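Local coordinates for protein dicer Related Helicase (Caenorhabditis elegans, PDB 6M6Q) that probably hydrolyses ATP as an RNA-binding helicase of the RIG-I-like receptor family, this chain being its N-terminal domain, outside the helicase core, at residues L216-V220 and F221-N225; R327-L330 and T331-K334. One frame throughout, in Å; residues are numbered along the deposited sequence.

Both contacts are local ones between neighbours along the chain at the C-terminal part of a helix, yet they sit in very different surroundings. Contact 1 closes helix 210-221 on the surface of the helical body, with Val-220 the one buried residue among those that touch; contact 2 lies wholly on the surface, in the last turns of helix 314-333, far from the centre of the chain. Their nearest atoms are about 23 Å apart and they share no element. In contact 1 aromatic rings and a lysine lie against the final turn, and neighbouring helices take part. In contact 2 a threonine hydroxyl supplements weak backbone bonds, and aliphatic and basic side chains fan outward.

Contact 1 of 2, residues L216-V220 and F221-N225; sequences LAFEV and FNKGN
Phe-221 lies with one face of its ring over the isopropyl group of Val-220, the two side chains running side by side in the same direction. The methyl CG1 of Val-220 stands 3.8 Å from the centroid of the Phe-221 ring and 11° off its normal, a CH-pi contact almost over the centre. Val-220 brings this branch into place with CG1 anti to its backbone N (chi1 161°), and its compact, apolar side chain suits a buried place beside the ring.

On a different side of the turn, Phe-218 and Asn-222 meet at a slant, ring and amide planes 47° apart, and the ring carbon CD1 of Phe-218 comes 3.5 Å from CB of Asn-222. The far side of the same ring has CE2 near CD of Lys-223. Lysine suits this place because its long aliphatic chain can pass both the ring and Glu-219, alongside which it lies; OE1 of Glu-219 is 4.6 Å from NZ of Lys-223, too far for a salt bridge, and the ammonium group instead pairs with Glu-147.

Beneath these side chains the helix runs out. Phe-221 N still bonds to Ala-217 O at 3.0 Å, but Phe-218 O is gripped twice, by Asn-222 N at 2.8 Å and by Lys-223 N at 2.9 Å. The added i to i+5 bond accompanies the end of the regular helix, after which Lys-223 adopts an extended backbone.

The contact thus closes helix 210-221 where the chain departs toward helix 231-236. Val-220 packs on Met-268 and Phe-221 on Lys-264, both of helix 262-271, while Leu-216, one turn back, reaches Met-200 and Leu-203 of helix 196-204.

Contact 2 of 2, residues R327-L330 and T331-K334; sequences RIRL and TLLK
Thr-331 turns its hydroxyl back onto the preceding turn and gives a hydrogen bond from OG1 to the carbonyl O of Ile-328, 2.8 Å long. OG1 of Thr-331 approaches that carbonyl at a C=O...OG1 angle of 132°, tilted 16° from its plane. A chi1 of 65° makes this possible by placing OG1 between the backbone N and the carbonyl carbon, while CG2 is directed back along the helix, 3.6 Å from the carbonyl O of Arg-327. Threonine therefore suits a helical site of this kind: its hydroxyl finds an acceptor in its own helix, even on an exposed face.

The same carbonyl also receives a weak bond from the backbone N of Thr-331. A second weak one joins Leu-332 N to Ile-328 O at 3.4 Å. Such a mixture of i to i+3 and i to i+4 bonds, with another weak i to i+3 bond from Leu-333 N to Leu-330 O, is consistent with a helix that loosens towards its C-terminal end. This is the tail of helix 314-333, the last helix of the N-terminal domain.

Aliphatic carbons lie against the neighbouring carbonyl oxygens. CG of Leu-333 rests 3.6 Å from Arg-329 O, and CG of Lys-334 approaches Leu-330 O at a similar distance. Lysine suits this exposed end, since its methylenes can pass the carbonyl while the extended chain carries the ammonium group away. Arg-327 crosses Thr-331 at a slant with NH1 near CG2, and its guanidinium is positioned by a salt bridge from NE to Glu-324, one turn earlier in the helix.

Contact 1 of 2, residues L216-V220 and F221-N225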
loop_
_atom_site.group_PDB
_atom_site.type_symbol
_atom_site.label_atom_id
_atom_site.label_comp_id
_atom_site.label_asym_id
_atom_site.label_seq_id
_atom_site.Cartn_x
_atom_site.Cartn_y
_atom_site.Cartn_z
ATOM N N LEU B 216 -6.993 -16.071 -21.097
ATOM C CA LEU B 216 -6.232 -14.839 -20.737
ATOM C C LEU B 216 -6.033 -13.977 -21.976
ATOM O O LEU B 216 -6.331 -12.792 -21.889
ATOM C CB LEU B 216 -4.893 -15.202 -20.096
ATOM C CG LEU B 216 -4.982 -15.682 -18.650
ATOM C CD1 LEU B 216 -3.613 -16.093 -18.126
ATOM C CD2 LEU B 216 -5.604 -14.614 -17.761
ATOM N N ALA B 217 -5.595 -14.575 -23.093
ATOM C CA ALA B 217 -5.316 -13.880 -24.376
ATOM C C ALA B 217 -6.576 -13.157 -24.862
ATOM O O ALA B 217 -6.472 -11.997 -25.309
ATOM C CB ALA B 217 -4.821 -14.858 -25.406
ATOM N N PHE B 218 -7.734 -13.798 -24.740
ATOM C CA PHE B 218 -9.009 -13.273 -25.280
ATOM C C PHE B 218 -9.512 -12.112 -24.409
ATOM O O PHE B 218 -9.911 -11.066 -24.986
ATOM C CB PHE B 218 -10.059 -14.376 -25.393
ATOM C CG PHE B 218 -11.413 -13.850 -25.772
ATOM C CD1 PHE B 218 -11.668 -13.419 -27.068
ATOM C CD2 PHE B 218 -12.386 -13.659 -24.806
ATOM C CE1 PHE B 218 -12.882 -12.836 -27.395
ATOM C CE2 PHE B 218 -13.613 -13.110 -25.141
ATOM C CZ PHE B 218 -13.858 -12.700 -26.436
ATOM N N GLU B 219 -9.551 -12.308 -23.078
ATOM C CA GLU B 219 -10.130 -11.335 -22.110
ATOM C C GLU B 219 -9.214 -10.113 -22.021
ATOM O O GLU B 219 -9.747 -9.018 -21.769
ATOM C CB GLU B 219 -10.340 -11.946 -20.719
ATOM C CG GLU B 219 -11.245 -13.165 -20.697
ATOM C CD GLU B 219 -12.725 -12.910 -20.932
ATOM O OE1 GLU B 219 -13.062 -12.181 -21.884
ATOM O OE2 GLU B 219 -13.547 -13.500 -20.193
ATOM N N VAL B 220 -7.914 -10.265 -22.321
ATOM C CA VAL B 220 -6.951 -9.126 -22.317
ATOM C C VAL B 220 -6.967 -8.363 -23.662
ATOM O O VAL B 220 -6.978 -7.138 -23.601
ATOM C CB VAL B 220 -5.547 -9.573 -21.915
ATOM C CG1 VAL B 220 -4.503 -8.562 -22.355
ATOM C CG2 VAL B 220 -5.463 -9.816 -20.406
ATOM N N PHE B 221 -6.994 -9.033 -24.822
ATOM C CA PHE B 221 -6.807 -8.361 -26.140
ATOM C C PHE B 221 -8.125 -8.245 -26.926
ATOM O O PHE B 221 -8.256 -7.299 -27.685
ATOM C CB PHE B 221 -5.746 -9.072 -26.978
ATOM C CG PHE B 221 -4.369 -9.074 -26.375
ATOM C CD1 PHE B 221 -3.554 -7.955 -26.441
ATOM C CD2 PHE B 221 -3.886 -10.205 -25.727
ATOM C CE1 PHE B 221 -2.294 -7.967 -25.857
ATOM C CE2 PHE B 221 -2.618 -10.216 -25.154
ATOM C CZ PHE B 221 -1.831 -9.097 -25.212
ATOM N N ASN B 222 -9.024 -9.223 -26.853
ATOM C CA ASN B 222 -10.123 -9.325 -27.849
ATOM C C ASN B 222 -11.475 -8.981 -27.220
ATOM O O ASN B 222 -12.413 -8.730 -27.997
ATOM C CB ASN B 222 -10.093 -10.673 -28.567
ATOM C CG ASN B 222 -8.868 -10.804 -29.446
ATOM O OD1 ASN B 222 -8.190 -11.829 -29.432
ATOM N ND2 ASN B 222 -8.534 -9.732 -30.147
ATOM N N LYS B 223 -11.589 -8.930 -25.889
ATOM C CA LYS B 223 -12.838 -8.444 -25.229
ATOM C C LYS B 223 -12.871 -6.915 -25.285
ATOM O O LYS B 223 -11.984 -6.286 -24.699
ATOM C CB LYS B 223 -12.970 -8.947 -23.795
ATOM C CG LYS B 223 -14.353 -8.776 -23.194
ATOM C CD LYS B 223 -15.263 -9.971 -23.464
ATOM C CE LYS B 223 -16.725 -9.676 -23.196
ATOM N NZ LYS B 223 -17.129 -10.127 -21.842
ATOM N N GLY B 224 -13.861 -6.362 -25.992
ATOM C CA GLY B 224 -13.966 -4.934 -26.344
ATOM C C GLY B 224 -14.107 -4.031 -25.126
ATOM O O GLY B 224 -13.614 -2.910 -25.192
ATOM N N ASN B 225 -14.804 -4.469 -24.068
ATOM C CA ASN B 225 -15.056 -3.611 -22.874
ATOM C C ASN B 225 -13.939 -3.819 -21.830
ATOM O O ASN B 225 -14.033 -3.226 -20.760
ATOM C CB ASN B 225 -16.474 -3.784 -22.312
ATOM C CG ASN B 225 -16.901 -5.219 -22.065
ATOM O OD1 ASN B 225 -16.070 -6.117 -21.905
ATOM N ND2 ASN B 225 -18.207 -5.436 -21.991
#

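Contact 2 of 2, residues R327-L330 and T331-K334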
loop_
_atom_site.group_PDB
_atom_site.type_symbol
_atom_site.label_atom_id
_atom_site.label_comp_id
_atom_site.label_asym_id
_atom_site.label_seq_id
_atom_site.Cartn_x
_atom_site.Cartn_y
_atom_site.Cartn_z
ATOM N N ARG B 327 9.143 -37.686 -5.708
ATOM C CA ARG B 327 8.795 -38.896 -4.905
ATOM C C ARG B 327 7.799 -39.774 -5.688
ATOM O O ARG B 327 7.973 -41.017 -5.682
ATOM C CB ARG B 327 8.218 -38.470 -3.550
ATOM C CG ARG B 327 8.057 -39.599 -2.541
ATOM C CD ARG B 327 6.854 -39.410 -1.611
ATOM N NE ARG B 327 5.563 -39.445 -2.306
ATOM C CZ ARG B 327 4.901 -40.552 -2.659
ATOM N NH1 ARG B 327 5.410 -41.750 -2.418
ATOM N NH2 ARG B 327 3.745 -40.447 -3.289
ATOM N N ILE B 328 6.827 -39.157 -6.374
ATOM C CA ILE B 328 5.777 -39.878 -7.166
ATOM C C ILE B 328 6.427 -40.461 -8.435
ATOM O O ILE B 328 6.200 -41.654 -8.711
ATOM C CB ILE B 328 4.559 -38.965 -7.478
ATOM C CG1 ILE B 328 3.797 -38.575 -6.206
ATOM C CG2 ILE B 328 3.629 -39.617 -8.498
ATOM C CD1 ILE B 328 3.013 -37.284 -6.326
ATOM N N ARG B 329 7.279 -39.681 -9.115
ATOM C CA ARG B 329 7.946 -40.065 -10.396
ATOM C C ARG B 329 8.727 -41.380 -10.209
ATOM O O ARG B 329 8.777 -42.177 -11.187
ATOM C CB ARG B 329 8.870 -38.938 -10.883
ATOM C CG ARG B 329 9.433 -39.145 -12.286
ATOM C CD ARG B 329 8.857 -38.190 -13.319
ATOM N NE ARG B 329 7.531 -38.585 -13.785
ATOM C CZ ARG B 329 6.759 -37.852 -14.588
ATOM N NH1 ARG B 329 5.568 -38.300 -14.951
ATOM N NH2 ARG B 329 7.180 -36.674 -15.024
ATOM N N LEU B 330 9.290 -41.608 -9.004
ATOM C CA LEU B 330 10.171 -42.771 -8.675
ATOM C C LEU B 330 9.341 -44.060 -8.563
ATOM O O LEU B 330 9.809 -45.100 -9.058
ATOM C CB LEU B 330 10.921 -42.498 -7.365
ATOM C CG LEU B 330 12.124 -41.559 -7.473
ATOM C CD1 LEU B 330 12.643 -41.183 -6.088
ATOM C CD2 LEU B 330 13.238 -42.181 -8.309
ATOM N N THR B 331 8.186 -44.001 -7.893
ATOM C CA THR B 331 7.291 -45.171 -7.648
ATOM C C THR B 331 6.696 -45.655 -8.994
ATOM O O THR B 331 6.428 -46.872 -9.125
ATOM C CB THR B 331 6.220 -44.833 -6.591
ATOM O OG1 THR B 331 5.363 -43.816 -7.108
ATOM C CG2 THR B 331 6.805 -44.371 -5.270
ATOM N N LEU B 332 6.561 -44.750 -9.969
ATOM C CA LEU B 332 5.886 -44.984 -11.276
ATOM C C LEU B 332 6.821 -45.748 -12.231
ATOM O O LEU B 332 6.302 -46.487 -13.097
ATOM C CB LEU B 332 5.489 -43.623 -11.860
ATOM C CG LEU B 332 4.625 -43.656 -13.122
ATOM C CD1 LEU B 332 3.142 -43.612 -12.772
ATOM C CD2 LEU B 332 4.985 -42.504 -14.045
ATOM N N LEU B 333 8.141 -45.558 -12.100
ATOM C CA LEU B 333 9.172 -46.212 -12.958
ATOM C C LEU B 333 9.202 -47.725 -12.682
ATOM O O LEU B 333 9.300 -48.496 -13.660
ATOM C CB LEU B 333 10.541 -45.574 -12.692
ATOM C CG LEU B 333 10.779 -44.219 -13.356
ATOM C CD1 LEU B 333 12.181 -43.718 -13.059
ATOM C CD2 LEU B 333 10.552 -44.293 -14.857
ATOM N N LYS B 334 9.089 -48.123 -11.408
ATOM C CA LYS B 334 9.131 -49.540 -10.945
ATOM C C LYS B 334 7.864 -50.273 -11.423
ATOM O O LYS B 334 6.946 -50.470 -10.594
ATOM C CB LYS B 334 9.263 -49.589 -9.417
ATOM C CG LYS B 334 10.333 -48.675 -8.835
ATOM C CD LYS B 334 10.548 -48.852 -7.351
ATOM C CE LYS B 334 11.909 -48.367 -6.899
ATOM N NZ LYS B 334 12.177 -48.729 -5.489
#